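Side-chain contacts in type III effector NopAA (Sinorhizobium fredii USDA 257, PDB 6SDU), which hydrolyses xyloglucan as a secreted symbiotic effector and, as a member of glycosyl hydrolase family 12, probably has cellulase activity as well: residues A[82-87]-A[194-199]; A[94-99]-A[104-109]; A[135-140]-A[146-151]. One frame throughout, in Å; residues are numbered along the deposited sequence.

Interaction 1: residues A[82-87]-A[194-199]; sequences KPLSSI and ILQWIK
Leu-84 carries this contact: its forked end reaches across to helix 191-200 and meets the first carbon of the Leu-195 side chain. Both methyls take part, CD2 of Leu-84 lying 4.0 Å from CB of Leu-195 and CD1 of Leu-84 4.1 Å from the same CB, so the fork straddles one carbon. With CG of Leu-84 opposite its own backbone N (chi1 -176°), the branch extends straight out from the turn that follows strand 72-83. Leucine suits a buried spot where two methyls can meet CB of Leu-195 and the carbon parts of Gln-196 and Lys-199.

Leu-195 meets the fork near its base, while its own CG swings to the side of its backbone N and its far end packs on Ile-119 and Val-209, between helix and sheet. One turn further on, Lys-199 lays its aliphatic chain along the margin of the contact. All four of its torsions are extended, and CD of Lys-199 comes 4.3 Å from CD2 of Leu-84, so this methylene borders the leucine while the ammonium is carried outward. Gln-196 closes another margin with its CG, 4.5 Å from CD2 of Leu-84.

The turn that presents Leu-84 is held from within: the hydroxyl OG of Ser-86 bonds to O of Pro-83 at 2.9 Å, in the carbonyl plane and on a lone pair. One face of helix 191-200 thus meets the turn that ends strand 72-83, and this only helix packs on the face of the nine-stranded sheet turned away from the sugar-binding cleft, as in the family 12 beta-jelly roll.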
loop_
_atom_site.group_PDB
_atom_site.type_symbol
_atom_site.label_atom_id
_atom_site.label_comp_id
_atom_site.label_asym_id
_atom_site.label_seq_id
_atom_site.Cartn_x
_atom_site.Cartn_y
_atom_site.Cartn_z
ATOM N N LYS A 82 4.838 -13.836 12.349
ATOM C CA LYS A 82 4.121 -14.367 13.502
ATOM C C LYS A 82 2.707 -14.751 13.085
ATOM O O LYS A 82 2.102 -14.059 12.262
ATOM C CB LYS A 82 4.031 -13.338 14.642
ATOM C CG LYS A 82 5.358 -12.991 15.285
ATOM C CD LYS A 82 5.252 -11.822 16.269
ATOM C CE LYS A 82 3.907 -11.777 16.956
ATOM N NZ LYS A 82 3.963 -12.317 18.346
ATOM N N PRO A 83 2.156 -15.833 13.653
ATOM C CA PRO A 83 0.739 -16.141 13.425
ATOM C C PRO A 83 -0.158 -15.059 13.997
ATOM O O PRO A 83 0.141 -14.439 15.023
ATOM C CB PRO A 83 0.529 -17.459 14.187
ATOM C CG PRO A 83 1.885 -18.029 14.360
ATOM C CD PRO A 83 2.784 -16.835 14.527
ATOM N N LEU A 84 -1.280 -14.838 13.312
ATOM C CA LEU A 84 -2.220 -13.816 13.757
ATOM C C LEU A 84 -2.641 -14.047 15.207
ATOM O O LEU A 84 -2.762 -13.096 15.990
ATOM C CB LEU A 84 -3.439 -13.816 12.845
ATOM C CG LEU A 84 -4.465 -12.736 13.116
ATOM C CD1 LEU A 84 -3.794 -11.345 13.117
ATOM C CD2 LEU A 84 -5.485 -12.856 12.019
ATOM N N SER A 85 -2.831 -15.312 15.587
ATOM C CA SER A 85 -3.292 -15.638 16.933
ATOM C C SER A 85 -2.259 -15.284 18.000
ATOM O O SER A 85 -2.631 -14.941 19.130
ATOM C CB SER A 85 -3.648 -17.127 17.003
ATOM O OG SER A 85 -2.532 -17.940 16.680
ATOM N N SER A 86 -0.969 -15.332 17.665
ATOM C CA SER A 86 0.067 -15.001 18.638
ATOM C C SER A 86 0.283 -13.497 18.785
ATOM O O SER A 86 1.070 -13.079 19.644
ATOM C CB SER A 86 1.384 -15.696 18.278
ATOM O OG SER A 86 1.988 -15.090 17.147
ATOM N N ILE A 87 -0.355 -12.682 17.949
ATOM C CA ILE A 87 -0.121 -11.244 17.943
ATOM C C ILE A 87 -1.028 -10.568 18.964
ATOM O O ILE A 87 -2.252 -10.754 18.951
ATOM C CB ILE A 87 -0.345 -10.657 16.536
ATOM C CG1 ILE A 87 0.755 -11.122 15.585
ATOM C CG2 ILE A 87 -0.384 -9.128 16.580
ATOM C CD1 ILE A 87 0.355 -11.112 14.116
ATOM N N ILE A 194 -7.959 -5.432 11.629
ATOM C CA ILE A 194 -8.395 -5.532 10.239
ATOM C C ILE A 194 -8.226 -6.956 9.743
ATOM O O ILE A 194 -9.126 -7.515 9.109
ATOM C CB ILE A 194 -7.634 -4.522 9.356
ATOM C CG1 ILE A 194 -8.077 -3.090 9.689
ATOM C CG2 ILE A 194 -7.845 -4.846 7.878
ATOM C CD1 ILE A 194 -7.220 -2.000 9.036
ATOM N N LEU A 195 -7.083 -7.577 10.043
ATOM C CA LEU A 195 -6.875 -8.967 9.660
ATOM C C LEU A 195 -7.876 -9.882 10.370
ATOM O O LEU A 195 -8.388 -10.842 9.775
ATOM C CB LEU A 195 -5.437 -9.372 9.983
ATOM C CG LEU A 195 -4.377 -8.613 9.187
ATOM C CD1 LEU A 195 -2.950 -8.977 9.617
ATOM C CD2 LEU A 195 -4.588 -8.844 7.676
ATOM N N GLN A 196 -8.204 -9.569 11.628
ATOM C CA GLN A 196 -9.184 -10.370 12.361
ATOM C C GLN A 196 -10.553 -10.289 11.698
ATOM O O GLN A 196 -11.236 -11.307 11.552
ATOM C CB GLN A 196 -9.254 -9.909 13.817
ATOM C CG GLN A 196 -8.093 -10.402 14.662
ATOM C CD GLN A 196 -8.054 -9.807 16.066
ATOM O OE1 GLN A 196 -8.638 -8.754 16.336
ATOM N NE2 GLN A 196 -7.363 -10.494 16.970
ATOM N N TRP A 197 -10.948 -9.092 11.242
ATOM C CA TRP A 197 -12.225 -8.940 10.549
ATOM C C TRP A 197 -12.239 -9.693 9.218
ATOM O O TRP A 197 -13.253 -10.307 8.858
ATOM C CB TRP A 197 -12.525 -7.458 10.336
ATOM C CG TRP A 197 -13.843 -7.194 9.634
ATOM C CD1 TRP A 197 -15.061 -6.948 10.223
ATOM C CD2 TRP A 197 -14.072 -7.153 8.216
ATOM N NE1 TRP A 197 -16.029 -6.757 9.254
ATOM C CE2 TRP A 197 -15.444 -6.866 8.017
ATOM C CE3 TRP A 197 -13.248 -7.317 7.095
ATOM C CZ2 TRP A 197 -16.008 -6.751 6.745
ATOM C CZ3 TRP A 197 -13.809 -7.198 5.831
ATOM C CH2 TRP A 197 -15.176 -6.920 5.668
ATOM N N ILE A 198 -11.124 -9.662 8.475
ATOM C CA ILE A 198 -11.057 -10.377 7.204
ATOM C C ILE A 198 -11.123 -11.882 7.434
ATOM O O ILE A 198 -11.729 -12.619 6.646
ATOM C CB ILE A 198 -9.792 -9.981 6.419
ATOM C CG1 ILE A 198 -9.777 -8.477 6.128
ATOM C CG2 ILE A 198 -9.729 -10.757 5.114
ATOM C CD1 ILE A 198 -8.469 -7.980 5.507
ATOM N N LYS A 199 -10.477 -12.366 8.498
ATOM C CA LYS A 199 -10.589 -13.778 8.858
ATOM C C LYS A 199 -12.034 -14.151 9.179
ATOM O O LYS A 199 -12.521 -15.201 8.737
ATOM C CB LYS A 199 -9.675 -14.075 10.051
ATOM C CG LYS A 199 -9.613 -15.530 10.485
ATOM C CD LYS A 199 -8.784 -15.676 11.756
ATOM C CE LYS A 199 -8.770 -17.122 12.265
ATOM N NZ LYS A 199 -7.966 -17.296 13.516
#

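Interaction 2: residues A[94-99]-A[104-109]; sequences FNQEVP and WDVAYD
Phe-94 and Tyr-108 head a row of apolar contacts between two strands that run antiparallel, 178° apart, yet belong to different sheets and meet through side chains. CD1 of Phe-94 lies 4.0 Å from CE2 of Tyr-108, and the phenylalanine comes to the edge of the tyrosine ring, near its plane. Further along, CG1 of Val-98 touches CG2 of Val-106 at 4.1 Å, two compact branched side chains that meet between the two sheets. CB of Val-98 also rests 3.8 Å from CH2 of Trp-104, while the ring of Pro-99 runs counter to the indole alongside it, its CD 4.0 Å from CZ2 of Trp-104. A flat tryptophan suits this end because it can serve two neighbours at once; its chi1 of 46° sets the indole between its own backbone N and carbonyl carbon, its benzene half toward Val-98 and Pro-99.

Polar groups meet carbon in three places. O of Pro-99 stands 3.3 Å from CZ2 of Trp-104, at the edge of the ring and near its plane. CG1 of Val-106 sits obliquely against the Gln-96 amide, between face and edge and nearest OE1 of Gln-96 (3.5 Å), but both ends of that buried amide are satisfied elsewhere, OE1 by Tyr-214 and NE2 by Asn-185. OH of Tyr-108 lies 3.6 Å from CD1 of Phe-94 and is hydrogen-bonded to Ser-92, while the indole NE1 of Trp-104 is paired with O of Gly-101.

Such face-to-face packing of two sheets, with aromatic residues and valines between them, forms the core of the family 12 beta-jelly-roll sandwich.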
loop_
_atom_site.group_PDB
_atom_site.type_symbol
_atom_site.label_atom_id
_atom_site.label_comp_id
_atom_site.label_asym_id
_atom_site.label_seq_id
_atom_site.Cartn_x
_atom_site.Cartn_y
_atom_site.Cartn_z
ATOM N N PHE A 94 1.216 6.628 10.073
ATOM C CA PHE A 94 1.706 7.251 8.843
ATOM C C PHE A 94 1.422 8.750 8.857
ATOM O O PHE A 94 0.429 9.202 9.430
ATOM C CB PHE A 94 1.070 6.613 7.590
ATOM C CG PHE A 94 -0.435 6.791 7.501
ATOM C CD1 PHE A 94 -1.290 5.966 8.224
ATOM C CD2 PHE A 94 -0.992 7.760 6.666
ATOM C CE1 PHE A 94 -2.670 6.115 8.155
ATOM C CE2 PHE A 94 -2.380 7.916 6.580
ATOM C CZ PHE A 94 -3.218 7.085 7.339
ATOM N N ASN A 95 2.341 9.521 8.290
ATOM C CA ASN A 95 2.157 10.951 8.069
ATOM C C ASN A 95 2.807 11.292 6.731
ATOM O O ASN A 95 4.007 11.071 6.561
ATOM C CB ASN A 95 2.780 11.753 9.214
ATOM C CG ASN A 95 2.581 13.240 9.061
ATOM O OD1 ASN A 95 1.541 13.693 8.591
ATOM N ND2 ASN A 95 3.597 14.012 9.430
ATOM N N GLN A 96 2.045 11.850 5.787
ATOM C CA GLN A 96 2.593 12.017 4.444
ATOM C C GLN A 96 2.182 13.347 3.807
ATOM O O GLN A 96 1.234 14.008 4.233
ATOM C CB GLN A 96 2.166 10.861 3.537
ATOM C CG GLN A 96 0.667 10.895 3.179
ATOM C CD GLN A 96 0.043 9.525 3.159
ATOM O OE1 GLN A 96 0.681 8.537 3.528
ATOM N NE2 GLN A 96 -1.212 9.451 2.711
ATOM N N GLU A 97 2.942 13.737 2.780
ATOM C CA GLU A 97 2.622 14.874 1.928
ATOM C C GLU A 97 2.584 14.371 0.485
ATOM O O GLU A 97 3.562 13.795 0.007
ATOM C CB GLU A 97 3.660 15.984 2.087
ATOM C CG GLU A 97 3.756 16.615 3.480
ATOM C CD GLU A 97 5.031 17.468 3.651
ATOM O OE1 GLU A 97 6.043 17.181 2.977
ATOM O OE2 GLU A 97 5.025 18.430 4.455
ATOM N N VAL A 98 1.473 14.599 -0.201
ATOM C CA VAL A 98 1.209 13.985 -1.502
ATOM C C VAL A 98 0.961 15.096 -2.504
ATOM O O VAL A 98 0.607 16.228 -2.127
ATOM C CB VAL A 98 0.005 13.011 -1.438
ATOM C CG1 VAL A 98 0.261 11.858 -0.466
ATOM C CG2 VAL A 98 -1.247 13.762 -1.038
ATOM N N PRO A 99 1.143 14.828 -3.790
ATOM C CA PRO A 99 0.801 15.802 -4.831
ATOM C C PRO A 99 -0.705 15.752 -5.051
ATOM O O PRO A 99 -1.415 14.974 -4.410
ATOM C CB PRO A 99 1.567 15.313 -6.071
ATOM C CG PRO A 99 1.715 13.859 -5.857
ATOM C CD PRO A 99 1.722 13.595 -4.363
ATOM N N TRP A 104 -2.406 7.465 -8.967
ATOM C CA TRP A 104 -1.649 6.750 -7.942
ATOM C C TRP A 104 -2.535 6.447 -6.738
ATOM O O TRP A 104 -3.643 6.973 -6.584
ATOM C CB TRP A 104 -0.406 7.547 -7.508
ATOM C CG TRP A 104 -0.692 9.009 -7.251
ATOM C CD1 TRP A 104 -0.496 10.039 -8.122
ATOM C CD2 TRP A 104 -1.228 9.599 -6.050
ATOM N NE1 TRP A 104 -0.874 11.227 -7.542
ATOM C CE2 TRP A 104 -1.327 10.982 -6.273
ATOM C CE3 TRP A 104 -1.636 9.089 -4.814
ATOM C CZ2 TRP A 104 -1.816 11.870 -5.295
ATOM C CZ3 TRP A 104 -2.110 9.959 -3.854
ATOM C CH2 TRP A 104 -2.206 11.331 -4.096
ATOM N N ASP A 105 -2.029 5.567 -5.889
ATOM C CA ASP A 105 -2.680 5.269 -4.630
ATOM C C ASP A 105 -1.588 5.022 -3.604
ATOM O O ASP A 105 -0.622 4.322 -3.886
ATOM C CB ASP A 105 -3.635 4.090 -4.760
ATOM C CG ASP A 105 -2.957 2.823 -5.265
ATOM O OD1 ASP A 105 -2.493 2.004 -4.423
ATOM O OD2 ASP A 105 -2.930 2.624 -6.500
ATOM N N VAL A 106 -1.680 5.712 -2.471
ATOM C CA VAL A 106 -0.790 5.497 -1.343
ATOM C C VAL A 106 -1.423 4.368 -0.535
ATOM O O VAL A 106 -2.585 4.478 -0.132
ATOM C CB VAL A 106 -0.643 6.782 -0.505
ATOM C CG1 VAL A 106 0.262 6.549 0.683
ATOM C CG2 VAL A 106 -0.073 7.905 -1.372
ATOM N N ALA A 107 -0.692 3.271 -0.317
ATOM C CA ALA A 107 -1.349 2.126 0.314
ATOM C C ALA A 107 -0.420 1.329 1.219
ATOM O O ALA A 107 0.782 1.217 0.956
ATOM C CB ALA A 107 -1.911 1.165 -0.746
ATOM N N TYR A 108 -1.022 0.724 2.262
ATOM C CA TYR A 108 -0.404 -0.358 3.015
ATOM C C TYR A 108 -0.478 -1.611 2.157
ATOM O O TYR A 108 -1.470 -1.831 1.452
ATOM C CB TYR A 108 -1.152 -0.626 4.331
ATOM C CG TYR A 108 -0.731 0.277 5.444
ATOM C CD1 TYR A 108 0.407 0.004 6.190
ATOM C CD2 TYR A 108 -1.440 1.438 5.715
ATOM C CE1 TYR A 108 0.815 0.853 7.205
ATOM C CE2 TYR A 108 -1.046 2.293 6.733
ATOM C CZ TYR A 108 0.093 2.001 7.462
ATOM O OH TYR A 108 0.508 2.841 8.467
ATOM N N ASP A 109 0.581 -2.407 2.178
ATOM C CA ASP A 109 0.638 -3.678 1.455
ATOM C C ASP A 109 1.046 -4.738 2.477
ATOM O O ASP A 109 2.206 -4.802 2.888
ATOM C CB ASP A 109 1.621 -3.598 0.280
ATOM C CG ASP A 109 1.235 -4.504 -0.898
ATOM O OD1 ASP A 109 0.030 -4.761 -1.133
ATOM O OD2 ASP A 109 2.158 -4.982 -1.582
#

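Interaction 3: residues A[135-140]-A[146-151]; sequences VKPISY and GAAIPV
In Lys-136, CG lies beside the backbone N, the chain is extended at chi2 and chi3 and bends at chi4 (76°), which lays its last methylenes against the carbonyl of Gly-146 while NZ turns away to bond O of Gly-133. CE of Lys-136 is 3.1 Å from O of Gly-146, possibly a weak C-H...O contact, since the neighbouring ammonium would polarise this carbon; CD of Lys-136 is simply close, 3.3 Å from that oxygen. Gly-146 has a positive phi (89°), a conformation in which a beta carbon would press on the preceding carbonyl oxygen, so glycine fits the spot.

In Ser-139 the hydroxyl points opposite the backbone N (chi1 -179°), and its methylene is left to meet Ala-148, CB to CB at 3.7 Å. The ring of Pro-137 comes to the same methyl, with CG of Pro-137 4.0 Å from CB of Ala-148. Alanine is apt here, since its single methyl fits between a serine and a proline.

Polar linkage is indirect. One water donates to OG of Ser-139 at 2.8 Å and to O of Ile-149 at 2.6 Å, bridging a pair that stands 4.0 Å apart, OG of Ser-139 to O of Ile-149; that hydroxyl also bonds O of His-141.

Lys-136, Pro-137 and Ile-138 line the pocket that holds beta-D-glucopyranose. Both segments belong to the long excursion between strands 117-125 and 152-153, and they lie over strand 160-168, where Phe-165 underlies Pro-137, Ala-148 and Pro-150, with strand 174-180 beside it touching Pro-137 and Ile-138.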
loop_
_atom_site.group_PDB
_atom_site.type_symbol
_atom_site.label_atom_id
_atom_site.label_comp_id
_atom_site.label_asym_id
_atom_site.label_seq_id
_atom_site.Cartn_x
_atom_site.Cartn_y
_atom_site.Cartn_z
ATOM N N VAL A 135 -7.505 5.304 -11.034
ATOM C CA VAL A 135 -6.948 4.085 -10.439
ATOM C C VAL A 135 -8.108 3.323 -9.834
ATOM O O VAL A 135 -9.090 3.938 -9.401
ATOM C CB VAL A 135 -5.863 4.322 -9.365
ATOM C CG1 VAL A 135 -4.541 4.699 -9.996
ATOM C CG2 VAL A 135 -6.332 5.353 -8.333
ATOM N N LYS A 136 -8.035 1.994 -9.870
ATOM C CA LYS A 136 -9.089 1.139 -9.328
ATOM C C LYS A 136 -8.481 -0.026 -8.564
ATOM O O LYS A 136 -7.379 -0.486 -8.889
ATOM C CB LYS A 136 -10.013 0.601 -10.441
ATOM C CG LYS A 136 -10.732 1.680 -11.243
ATOM C CD LYS A 136 -11.383 1.103 -12.488
ATOM C CE LYS A 136 -12.048 2.203 -13.356
ATOM N NZ LYS A 136 -11.102 3.037 -14.163
ATOM N N PRO A 137 -9.150 -0.515 -7.529
ATOM C CA PRO A 137 -8.611 -1.671 -6.816
ATOM C C PRO A 137 -8.728 -2.934 -7.649
ATOM O O PRO A 137 -9.603 -3.071 -8.508
ATOM C CB PRO A 137 -9.478 -1.757 -5.554
ATOM C CG PRO A 137 -10.781 -1.073 -5.934
ATOM C CD PRO A 137 -10.400 -0.003 -6.924
ATOM N N ILE A 138 -7.851 -3.892 -7.329
ATOM C CA ILE A 138 -7.919 -5.216 -7.940
ATOM C C ILE A 138 -9.269 -5.822 -7.606
ATOM O O ILE A 138 -9.729 -5.747 -6.458
ATOM C CB ILE A 138 -6.785 -6.102 -7.410
ATOM C CG1 ILE A 138 -5.443 -5.720 -8.034
ATOM C CG2 ILE A 138 -7.097 -7.577 -7.640
ATOM C CD1 ILE A 138 -4.286 -6.280 -7.241
ATOM N N SER A 139 -9.953 -6.340 -8.626
ATOM C CA SER A 139 -11.317 -6.809 -8.455
ATOM C C SER A 139 -11.652 -7.845 -9.520
ATOM O O SER A 139 -11.234 -7.720 -10.677
ATOM C CB SER A 139 -12.315 -5.633 -8.503
ATOM O OG SER A 139 -13.646 -6.090 -8.311
ATOM N N TYR A 140 -12.470 -8.840 -9.122
ATOM C CA TYR A 140 -13.007 -9.811 -10.075
ATOM C C TYR A 140 -14.037 -9.178 -10.989
ATOM O O TYR A 140 -14.115 -9.524 -12.175
ATOM C CB TYR A 140 -13.699 -10.970 -9.348
ATOM C CG TYR A 140 -12.783 -11.963 -8.688
ATOM C CD1 TYR A 140 -11.822 -12.635 -9.424
ATOM C CD2 TYR A 140 -12.923 -12.263 -7.349
ATOM C CE1 TYR A 140 -10.976 -13.545 -8.819
ATOM C CE2 TYR A 140 -12.097 -13.195 -6.732
ATOM C CZ TYR A 140 -11.126 -13.831 -7.472
ATOM O OH TYR A 140 -10.282 -14.739 -6.859
ATOM N N GLY A 146 -17.340 0.782 -15.555
ATOM C CA GLY A 146 -15.981 0.374 -15.295
ATOM C C GLY A 146 -15.501 0.508 -13.870
ATOM O O GLY A 146 -14.359 0.128 -13.596
ATOM N N ALA A 147 -16.370 0.864 -12.930
ATOM C CA ALA A 147 -15.951 0.948 -11.538
ATOM C C ALA A 147 -15.878 -0.459 -10.949
ATOM O O ALA A 147 -16.724 -1.301 -11.242
ATOM C CB ALA A 147 -16.956 1.781 -10.728
ATOM N N ALA A 148 -14.852 -0.722 -10.137
ATOM C CA ALA A 148 -14.784 -2.005 -9.440
ATOM C C ALA A 148 -15.970 -2.099 -8.487
ATOM O O ALA A 148 -16.411 -1.088 -7.939
ATOM C CB ALA A 148 -13.474 -2.148 -8.663
ATOM N N ILE A 149 -16.516 -3.299 -8.329
ATOM C CA ILE A 149 -17.692 -3.511 -7.476
ATOM C C ILE A 149 -17.233 -3.929 -6.091
ATOM O O ILE A 149 -16.628 -5.003 -5.937
ATOM C CB ILE A 149 -18.642 -4.563 -8.058
ATOM C CG1 ILE A 149 -19.135 -4.134 -9.446
ATOM C CG2 ILE A 149 -19.814 -4.793 -7.062
ATOM C CD1 ILE A 149 -19.816 -5.248 -10.226
ATOM N N PRO A 150 -17.544 -3.150 -5.049
ATOM C CA PRO A 150 -17.169 -3.535 -3.680
ATOM C C PRO A 150 -17.923 -4.777 -3.232
ATOM O O PRO A 150 -19.084 -4.990 -3.591
ATOM C CB PRO A 150 -17.599 -2.329 -2.827
ATOM C CG PRO A 150 -17.992 -1.250 -3.774
ATOM C CD PRO A 150 -18.249 -1.857 -5.120
ATOM N N VAL A 151 -17.247 -5.597 -2.437
ATOM C CA VAL A 151 -17.904 -6.752 -1.830
ATOM C C VAL A 151 -18.550 -6.388 -0.489
ATOM O O VAL A 151 -19.508 -7.041 -0.076
ATOM C CB VAL A 151 -16.926 -7.932 -1.693
ATOM C CG1 VAL A 151 -16.467 -8.371 -3.083
ATOM C CG2 VAL A 151 -15.739 -7.558 -0.830
HETATM O O HOH W 1 -14.225 -5.978 -5.525
#

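Along the chain, interactions 2 and 3 follow one another, and both fall between the two segments that interaction 1 brings together. Interaction 2 lies about 8 Å from the chain's centre, interactions 1 and 3 about 18 and 16 Å. Their centres are 24 Å (1 and 2), 25 Å (1 and 3) and 19 Å (2 and 3) apart. Strands 72-83 and 103-112, used by interactions 1 and 2, share the nine-stranded sheet. Interactions 2 and 3 touch where O of Trp-104 meets CG2 of Val-135, 3.6 Å away, so the start of the sugar-binding loop rests against strand 103-112. Interaction 1 joins helix 191-200 to the turn after strand 72-83, its nearest atoms about 8 and 7 Å from interactions 2 and 3.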